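Local coordinates for protein tyrocidine synthase 2 (Brevibacillus parabrevis, PDB 6TA8) that contains a condensation domain, the two-lobed module characteristic of large multidomain non-ribosomal peptide synthetases, at residues Lys210-Asp215 and Arg364-Ser369; Val221-Asn226 and Arg351-Lys356; Tyr114-His119 and Ala148-Lys153. All coordinates share one frame; numbering follows the deposited sequence.

Interaction 1 of 3, residues Lys210-Asp215 and Arg364-Ser369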
# COMPACT_ATOMS: atom_id res chain seq x y z
N LYS A 210 -13.47 10.10 17.22
CA LYS A 210 -14.76 9.84 17.84
C LYS A 210 -15.10 8.36 17.82
O LYS A 210 -15.56 7.80 18.82
CB LYS A 210 -15.86 10.65 17.15
CG LYS A 210 -15.71 12.16 17.29
CD LYS A 210 -16.75 12.89 16.46
CE LYS A 210 -16.63 14.40 16.64
NZ LYS A 210 -17.59 15.13 15.76
N TYR A 211 -14.87 7.70 16.68
CA TYR A 211 -15.06 6.26 16.60
C TYR A 211 -14.06 5.51 17.47
O TYR A 211 -14.34 4.40 17.92
CB TYR A 211 -14.96 5.80 15.15
CG TYR A 211 -15.04 4.30 14.96
CD1 TYR A 211 -16.25 3.63 15.02
CD2 TYR A 211 -13.89 3.55 14.71
CE1 TYR A 211 -16.33 2.26 14.84
CE2 TYR A 211 -13.96 2.19 14.53
CZ TYR A 211 -15.17 1.54 14.60
OH TYR A 211 -15.24 0.18 14.42
N ALA A 212 -12.89 6.12 17.72
CA ALA A 212 -11.91 5.49 18.60
C ALA A 212 -12.42 5.39 20.03
O ALA A 212 -12.20 4.38 20.71
CB ALA A 212 -10.60 6.27 18.56
N ASP A 213 -13.12 6.43 20.50
CA ASP A 213 -13.67 6.45 21.85
C ASP A 213 -15.12 5.99 21.89
O ASP A 213 -15.76 6.07 22.94
CB ASP A 213 -13.55 7.85 22.44
CG ASP A 213 -12.11 8.22 22.75
OD1 ASP A 213 -11.37 7.35 23.26
OD2 ASP A 213 -11.72 9.38 22.50
N SER A 214 -15.66 5.50 20.77
CA SER A 214 -17.00 4.95 20.77
C SER A 214 -17.02 3.60 21.48
O SER A 214 -15.98 3.05 21.85
CB SER A 214 -17.52 4.81 19.33
OG SER A 214 -16.83 3.79 18.64
N ASP A 215 -18.22 3.07 21.66
CA ASP A 215 -18.40 1.80 22.35
C ASP A 215 -18.59 0.63 21.40
O ASP A 215 -18.51 -0.53 21.84
CB ASP A 215 -19.59 1.88 23.31
CG ASP A 215 -19.50 3.07 24.25
OD1 ASP A 215 -20.53 3.44 24.85
OD2 ASP A 215 -18.39 3.64 24.38
N ARG A 364 -4.70 0.94 19.89
CA ARG A 364 -3.39 1.15 20.50
C ARG A 364 -2.81 2.53 20.23
O ARG A 364 -1.77 2.87 20.81
CB ARG A 364 -2.39 0.08 20.02
CG ARG A 364 -2.15 0.08 18.53
CD ARG A 364 -0.97 -0.81 18.16
NE ARG A 364 0.29 -0.29 18.69
CZ ARG A 364 1.08 0.54 18.03
NH1 ARG A 364 0.75 0.97 16.82
NH2 ARG A 364 2.22 0.95 18.58
N THR A 365 -3.44 3.33 19.38
CA THR A 365 -2.92 4.64 19.02
C THR A 365 -3.88 5.79 19.29
O THR A 365 -3.42 6.92 19.49
CB THR A 365 -2.52 4.68 17.54
OG1 THR A 365 -3.57 4.12 16.74
CG2 THR A 365 -1.24 3.88 17.31
N LEU A 366 -5.19 5.55 19.30
CA LEU A 366 -6.17 6.62 19.44
C LEU A 366 -7.11 6.47 20.62
O LEU A 366 -7.64 7.48 21.08
CB LEU A 366 -7.01 6.74 18.15
CG LEU A 366 -6.26 6.95 16.84
CD1 LEU A 366 -7.24 7.09 15.69
CD2 LEU A 366 -5.35 8.17 16.92
N THR A 367 -7.35 5.25 21.10
CA THR A 367 -8.32 5.05 22.17
C THR A 367 -7.81 5.67 23.48
O THR A 367 -6.69 5.40 23.90
CB THR A 367 -8.61 3.57 22.37
OG1 THR A 367 -9.14 3.02 21.15
CG2 THR A 367 -9.61 3.35 23.49
N THR A 368 -8.66 6.48 24.11
CA THR A 368 -8.30 7.23 25.31
C THR A 368 -8.87 6.59 26.58
O THR A 368 -9.39 7.29 27.45
CB THR A 368 -8.78 8.67 25.20
OG1 THR A 368 -10.16 8.75 25.56
CG2 THR A 368 -8.60 9.18 23.78
N SER A 369 -8.77 5.27 26.71
CA SER A 369 -9.31 4.60 27.88
C SER A 369 -8.61 3.26 28.07
O SER A 369 -8.34 2.56 27.10
CB SER A 369 -10.82 4.38 27.76
OG SER A 369 -11.13 3.52 26.68
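Asp-213 and Thr-368 show how a single carboxylate can tie the end of a helix to a loop about 150 residues further along the chain. Asp-213 is the first residue to leave helical geometry after helix 201-212. Its chi1 of -70° sets CG beside the backbone N and swings the carboxylate from CB across to Thr-368, whose side chain it meets at about a right angle. CG itself lies close to Thr-368 OG1. Beyond it, OD1 is held twice by one residue: the amide N of Thr-368 donates to OD1 over 3.0 Å, nearly straight at 163°, and OD1 accepts it with its syn lone pair, on the side of OD2. Thr-368 OG1 donates to the same OD1, also over 3.0 Å, but from above the carboxylate plane, 47° out of it. The other oxygen, OD2, rests against the methyl Thr-368 CG2 at 3.4 Å and accepts a hydrogen bond from Gln-209 one helical turn back, whose NE2 also reaches Leu-366 O.

Next to this polar grip, Ala-212 CB packs on Leu-366 CB at 3.6 Å, where the two backbones run close. Thr-367 OG1 passes near Ala-212 O but is hydrogen-bonded to Ile-362 O. The negative charge of Asp-213 is thus met by neutral donors on both oxygens. That is consistent with an ionised carboxylate whose rotation these bonds would restrict, joining the end of helix 201-212 to the chain after helix 359-365.

Interaction 2 of 3, residues Val221-Asn226 and Arg351-Lys356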
# COMPACT_ATOMS: atom_id res chain seq x y z
N VAL A 221 -12.58 -5.73 21.87
CA VAL A 221 -11.43 -6.00 22.73
C VAL A 221 -11.36 -7.48 23.09
O VAL A 221 -10.27 -8.06 23.16
CB VAL A 221 -11.48 -5.11 23.99
CG1 VAL A 221 -10.25 -5.34 24.85
CG2 VAL A 221 -11.60 -3.64 23.59
N ALA A 222 -12.51 -8.11 23.32
CA ALA A 222 -12.52 -9.52 23.68
C ALA A 222 -11.95 -10.39 22.56
O ALA A 222 -11.30 -11.41 22.84
CB ALA A 222 -13.94 -9.97 24.02
N TYR A 223 -12.16 -10.01 21.30
CA TYR A 223 -11.63 -10.79 20.19
C TYR A 223 -10.12 -10.64 20.09
O TYR A 223 -9.39 -11.63 20.01
CB TYR A 223 -12.30 -10.38 18.88
CG TYR A 223 -11.60 -10.92 17.66
CD1 TYR A 223 -11.75 -12.25 17.28
CD2 TYR A 223 -10.77 -10.11 16.89
CE1 TYR A 223 -11.11 -12.75 16.17
CE2 TYR A 223 -10.12 -10.61 15.78
CZ TYR A 223 -10.30 -11.93 15.42
OH TYR A 223 -9.65 -12.44 14.32
N TRP A 224 -9.63 -9.39 20.07
CA TRP A 224 -8.20 -9.17 19.94
C TRP A 224 -7.44 -9.68 21.16
O TRP A 224 -6.29 -10.12 21.03
CB TRP A 224 -7.91 -7.68 19.73
CG TRP A 224 -8.55 -7.11 18.50
CD1 TRP A 224 -9.56 -6.19 18.45
CD2 TRP A 224 -8.22 -7.42 17.14
NE1 TRP A 224 -9.87 -5.91 17.14
CE2 TRP A 224 -9.07 -6.65 16.32
CE3 TRP A 224 -7.29 -8.27 16.53
CZ2 TRP A 224 -9.02 -6.70 14.93
CZ3 TRP A 224 -7.24 -8.32 15.15
CH2 TRP A 224 -8.10 -7.54 14.36
N HIS A 225 -8.05 -9.62 22.35
CA HIS A 225 -7.41 -10.18 23.53
C HIS A 225 -7.39 -11.70 23.48
O HIS A 225 -6.40 -12.33 23.88
CB HIS A 225 -8.12 -9.70 24.79
CG HIS A 225 -7.53 -10.22 26.06
ND1 HIS A 225 -6.28 -9.84 26.51
CD2 HIS A 225 -8.01 -11.09 26.98
CE1 HIS A 225 -6.02 -10.46 27.65
NE2 HIS A 225 -7.05 -11.23 27.96
N ASN A 226 -8.47 -12.31 23.00
CA ASN A 226 -8.49 -13.76 22.81
C ASN A 226 -7.42 -14.19 21.81
O ASN A 226 -6.78 -15.23 21.98
CB ASN A 226 -9.87 -14.22 22.35
CG ASN A 226 -9.92 -15.70 22.00
OD1 ASN A 226 -9.51 -16.11 20.92
ND2 ASN A 226 -10.42 -16.50 22.93
N ARG A 351 -13.37 -14.15 8.41
CA ARG A 351 -14.71 -13.67 8.70
C ARG A 351 -14.89 -13.36 10.18
O ARG A 351 -15.68 -12.49 10.55
CB ARG A 351 -15.75 -14.69 8.24
CG ARG A 351 -15.73 -14.98 6.75
CD ARG A 351 -16.22 -13.79 5.94
NE ARG A 351 -16.29 -14.09 4.52
CZ ARG A 351 -15.40 -13.67 3.62
NH1 ARG A 351 -14.38 -12.92 3.99
NH2 ARG A 351 -15.55 -14.00 2.34
N ARG A 352 -14.17 -14.08 11.05
CA ARG A 352 -14.19 -13.79 12.48
C ARG A 352 -13.61 -12.41 12.79
O ARG A 352 -13.92 -11.85 13.85
CB ARG A 352 -13.43 -14.87 13.24
CG ARG A 352 -13.67 -14.88 14.74
CD ARG A 352 -12.71 -15.83 15.45
NE ARG A 352 -12.98 -17.23 15.13
CZ ARG A 352 -12.14 -18.02 14.47
NH1 ARG A 352 -10.96 -17.56 14.07
NH2 ARG A 352 -12.47 -19.28 14.23
N ILE A 353 -12.78 -11.86 11.91
CA ILE A 353 -12.18 -10.55 12.15
C ILE A 353 -13.24 -9.47 11.94
O ILE A 353 -13.94 -9.48 10.92
CB ILE A 353 -10.98 -10.33 11.22
CG1 ILE A 353 -10.04 -11.53 11.29
CG2 ILE A 353 -10.25 -9.04 11.58
CD1 ILE A 353 -8.73 -11.33 10.55
N PRO A 354 -13.39 -8.52 12.87
CA PRO A 354 -14.42 -7.48 12.71
C PRO A 354 -13.95 -6.29 11.88
O PRO A 354 -12.90 -5.70 12.15
CB PRO A 354 -14.73 -7.08 14.15
CG PRO A 354 -13.44 -7.30 14.87
CD PRO A 354 -12.76 -8.47 14.20
N LYS A 355 -14.74 -5.93 10.86
CA LYS A 355 -14.53 -4.71 10.08
C LYS A 355 -13.14 -4.66 9.45
O LYS A 355 -12.51 -3.60 9.39
CB LYS A 355 -14.79 -3.47 10.93
CG LYS A 355 -16.27 -3.13 11.09
CD LYS A 355 -16.45 -1.74 11.68
CE LYS A 355 -17.89 -1.29 11.57
NZ LYS A 355 -18.08 0.10 12.08
N LYS A 356 -12.66 -5.81 8.98
CA LYS A 356 -11.39 -5.91 8.27
C LYS A 356 -10.22 -5.39 9.11
O LYS A 356 -9.30 -4.75 8.61
CB LYS A 356 -11.45 -5.17 6.93
CG LYS A 356 -12.64 -5.54 6.07
CD LYS A 356 -12.45 -6.90 5.41
CE LYS A 356 -13.37 -7.06 4.21
NZ LYS A 356 -13.24 -5.92 3.26
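Tyr-223 reaches out from helix 221-229 and lays its ring along the irregular chain of Arg-352, Ile-353 and Pro-354. It is an instance of an aromatic side chain seating a helix on an irregular loop, here the link between helices 339-351 and 359-365 in a condensation domain, which has the two-lobed fold of the chloramphenicol acetyltransferase type. No hydrogen bond crosses the contact; shape does the work. With CG anti to the backbone N (chi1 167°), the tyrosine is carried toward the 351-356 segment, and three neighbours line its length. CG and CD of Arg-352 run past Tyr-223 CE1, CD 3.5 Å from it and not far from the ring plane, crossing the tyrosine at about a right angle. The backbone oxygen of Arg-352 stands over one face, displaced toward the rim. Pro-354 CD approaches obliquely from the same side of the ring plane as that oxygen, 3.7 Å from Tyr-223 CD2. At the end of the side chain, Ile-353 CG1 packs on Tyr-223 OH at 3.2 Å, a tight approach.

Ile-353 also serves the next aromatic: its CG2 branch meets Trp-224 CH2 at 3.8 Å, the two side chains crossing at about a right angle. The indole and the phenol support each other, since Tyr-223 CD2 sits 3.7 Å above the centre of the Trp-224 ring plane.

Further out, Ile-353 rests on Tyr-327 and Val-329 of strand 325-332, so its side chain lies between helix 221-229 and that strand. Tyr-360 meets Trp-224 edge-to-face, and Lys-355 NZ forms a salt bridge with Glu-216. Trp-224 NE1 is hydrogen-bonded to Glu-220 OE2, which probably helps set the rotation of the indole.

Interaction 3 of 3, residues Tyr114-His119 and Ala148-Lys153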
# COMPACT_ATOMS: atom_id res chain seq x y z
N TYR A 114 12.60 17.36 -18.79
CA TYR A 114 13.86 16.92 -19.39
C TYR A 114 13.63 16.61 -20.86
O TYR A 114 12.65 15.95 -21.22
CB TYR A 114 14.41 15.68 -18.67
CG TYR A 114 14.73 15.92 -17.21
CD1 TYR A 114 15.95 16.46 -16.82
CD2 TYR A 114 13.80 15.63 -16.22
CE1 TYR A 114 16.24 16.68 -15.49
CE2 TYR A 114 14.08 15.84 -14.89
CZ TYR A 114 15.31 16.37 -14.53
OH TYR A 114 15.59 16.59 -13.20
N ASP A 115 14.54 17.08 -21.70
CA ASP A 115 14.48 16.89 -23.15
C ASP A 115 15.59 15.92 -23.54
O ASP A 115 16.70 16.33 -23.89
CB ASP A 115 14.60 18.22 -23.89
CG ASP A 115 14.55 18.07 -25.40
OD1 ASP A 115 14.02 17.04 -25.88
OD2 ASP A 115 15.04 18.97 -26.10
N LEU A 116 15.29 14.62 -23.47
CA LEU A 116 16.25 13.57 -23.79
C LEU A 116 16.01 12.96 -25.16
O LEU A 116 16.29 11.78 -25.38
CB LEU A 116 16.21 12.48 -22.71
CG LEU A 116 16.38 12.93 -21.26
CD1 LEU A 116 15.92 11.84 -20.31
CD2 LEU A 116 17.82 13.32 -20.98
N LYS A 117 15.49 13.76 -26.11
CA LYS A 117 15.19 13.24 -27.44
C LYS A 117 16.44 12.93 -28.25
O LYS A 117 16.36 12.18 -29.23
CB LYS A 117 14.31 14.23 -28.20
CG LYS A 117 12.97 14.52 -27.53
CD LYS A 117 12.13 15.45 -28.37
CE LYS A 117 11.12 16.21 -27.52
NZ LYS A 117 11.76 17.32 -26.76
N ASN A 118 17.59 13.49 -27.87
CA ASN A 118 18.84 13.27 -28.59
C ASN A 118 19.86 12.47 -27.79
O ASN A 118 20.95 12.19 -28.31
CB ASN A 118 19.45 14.62 -29.00
CG ASN A 118 18.73 15.26 -30.16
OD1 ASN A 118 17.94 14.62 -30.86
ND2 ASN A 118 18.99 16.55 -30.38
N HIS A 119 19.55 12.10 -26.56
CA HIS A 119 20.52 11.44 -25.70
C HIS A 119 20.75 10.00 -26.15
O HIS A 119 19.99 9.43 -26.93
CB HIS A 119 20.06 11.49 -24.24
CG HIS A 119 20.21 12.84 -23.61
ND1 HIS A 119 19.57 13.96 -24.09
CD2 HIS A 119 20.93 13.24 -22.54
CE1 HIS A 119 19.89 15.00 -23.34
NE2 HIS A 119 20.71 14.59 -22.39
N ALA A 148 7.58 14.61 -13.03
CA ALA A 148 8.74 14.68 -13.91
C ALA A 148 8.35 14.17 -15.29
O ALA A 148 7.78 13.09 -15.42
CB ALA A 148 9.91 13.86 -13.36
N LEU A 149 8.67 14.96 -16.32
CA LEU A 149 8.39 14.61 -17.70
C LEU A 149 9.70 14.36 -18.43
O LEU A 149 10.56 15.24 -18.50
CB LEU A 149 7.60 15.73 -18.39
CG LEU A 149 7.34 15.56 -19.89
CD1 LEU A 149 6.56 14.28 -20.16
CD2 LEU A 149 6.61 16.77 -20.44
N PHE A 150 9.86 13.15 -18.96
CA PHE A 150 11.05 12.74 -19.69
C PHE A 150 10.67 12.54 -21.15
O PHE A 150 10.01 11.55 -21.49
CB PHE A 150 11.66 11.47 -19.10
CG PHE A 150 11.98 11.58 -17.64
CD1 PHE A 150 13.19 12.08 -17.21
CD2 PHE A 150 11.06 11.16 -16.68
CE1 PHE A 150 13.49 12.18 -15.86
CE2 PHE A 150 11.35 11.25 -15.34
CZ PHE A 150 12.57 11.76 -14.93
N ALA A 151 11.08 13.47 -22.01
CA ALA A 151 10.78 13.40 -23.43
C ALA A 151 11.94 12.74 -24.16
O ALA A 151 13.06 13.25 -24.16
CB ALA A 151 10.53 14.80 -24.00
N THR A 152 11.67 11.60 -24.79
CA THR A 152 12.65 10.87 -25.58
C THR A 152 12.18 10.77 -27.02
O THR A 152 11.13 11.31 -27.40
CB THR A 152 12.91 9.47 -24.99
OG1 THR A 152 11.67 8.77 -24.88
CG2 THR A 152 13.55 9.58 -23.62
N LYS A 153 12.96 10.07 -27.84
CA LYS A 153 12.62 9.93 -29.25
C LYS A 153 11.48 8.96 -29.48
O LYS A 153 10.87 8.97 -30.56
CB LYS A 153 13.85 9.49 -30.05
CG LYS A 153 14.51 8.22 -29.52
CD LYS A 153 15.83 7.95 -30.22
CE LYS A 153 16.51 6.72 -29.64
NZ LYS A 153 17.84 6.48 -30.28
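Leu-149 O accepts the amide of Tyr-114 at an N-to-O distance of 3.0 Å, the donor arriving nearly along the C=O axis. The next bond runs the other way: Ala-151 N gives its hydrogen to Tyr-114 O, again over 3.0 Å and almost straight at 171°. Tyr-114 therefore bonds to the residues before and after its partner Phe-150, as expected of parallel strands. The third bond is poorer: Leu-116 N to Ala-151 O is weak, at 128°.

Phe-150 and Tyr-114 project from the same face of the sheet. Both have CG beside the backbone N, anti to the carbonyl carbon, which lays the two rings side by side, pointing the same way. Their planes are only 6° apart, yet the rings are slid past each other with centroids 5.3 Å apart, so they barely overlap; the touch is made by Tyr-114 CD2 and Phe-150 CE1 at 3.5 Å. Leu-116 extends this apolar row, its CD1 lying at the edge of the Phe-150 ring, 4.1 Å from CD1 of that ring.

These strands are the two ends of a beta-alpha-beta crossover, in which strand 110-115 passes through helix 122-134 to strand 145-152. The helix covers the face bearing Tyr-114 and Phe-150, with Leu-129 against Tyr-114 and Ile-126 against Leu-116. Thr-152 CG2 packs on Leu-116 CB at 4.0 Å. Near the start of strand 155-163, Thr-152 OG1 is hydrogen-bonded to Asp-154 OD1 and Gly-155 O.

The Asp-115 and Ala-151 face is different. Lys-117, its chain bent at the last torsion, folds back over Ala-151, placing CE 3.8 Å from Ala-151 CB. Its NZ lies implausibly close to Asp-115 OD1, so the salt bridge modelled there is doubtful in detail.

Interactions 1 and 2 are neighbours, with centres 16 Å apart, and join successive helices, 201-212 and 221-229, to the chain on either side of helix 359-365; interaction 2 is nested within the loop that interaction 1 closes. They touch where Tyr-211 OH packs on Lys-355 CD at 3.6 Å. Interaction 1, at the surface, relies on a carboxylate, whereas the partly buried interaction 2 is apolar and aromatic. Interaction 3 lies on the opposite side of the chain's centre, about 33 Å from either at the nearest atoms. It is also partly buried, but is the one built on backbone strand pairing, which it combines with an apolar face under helix 122-134.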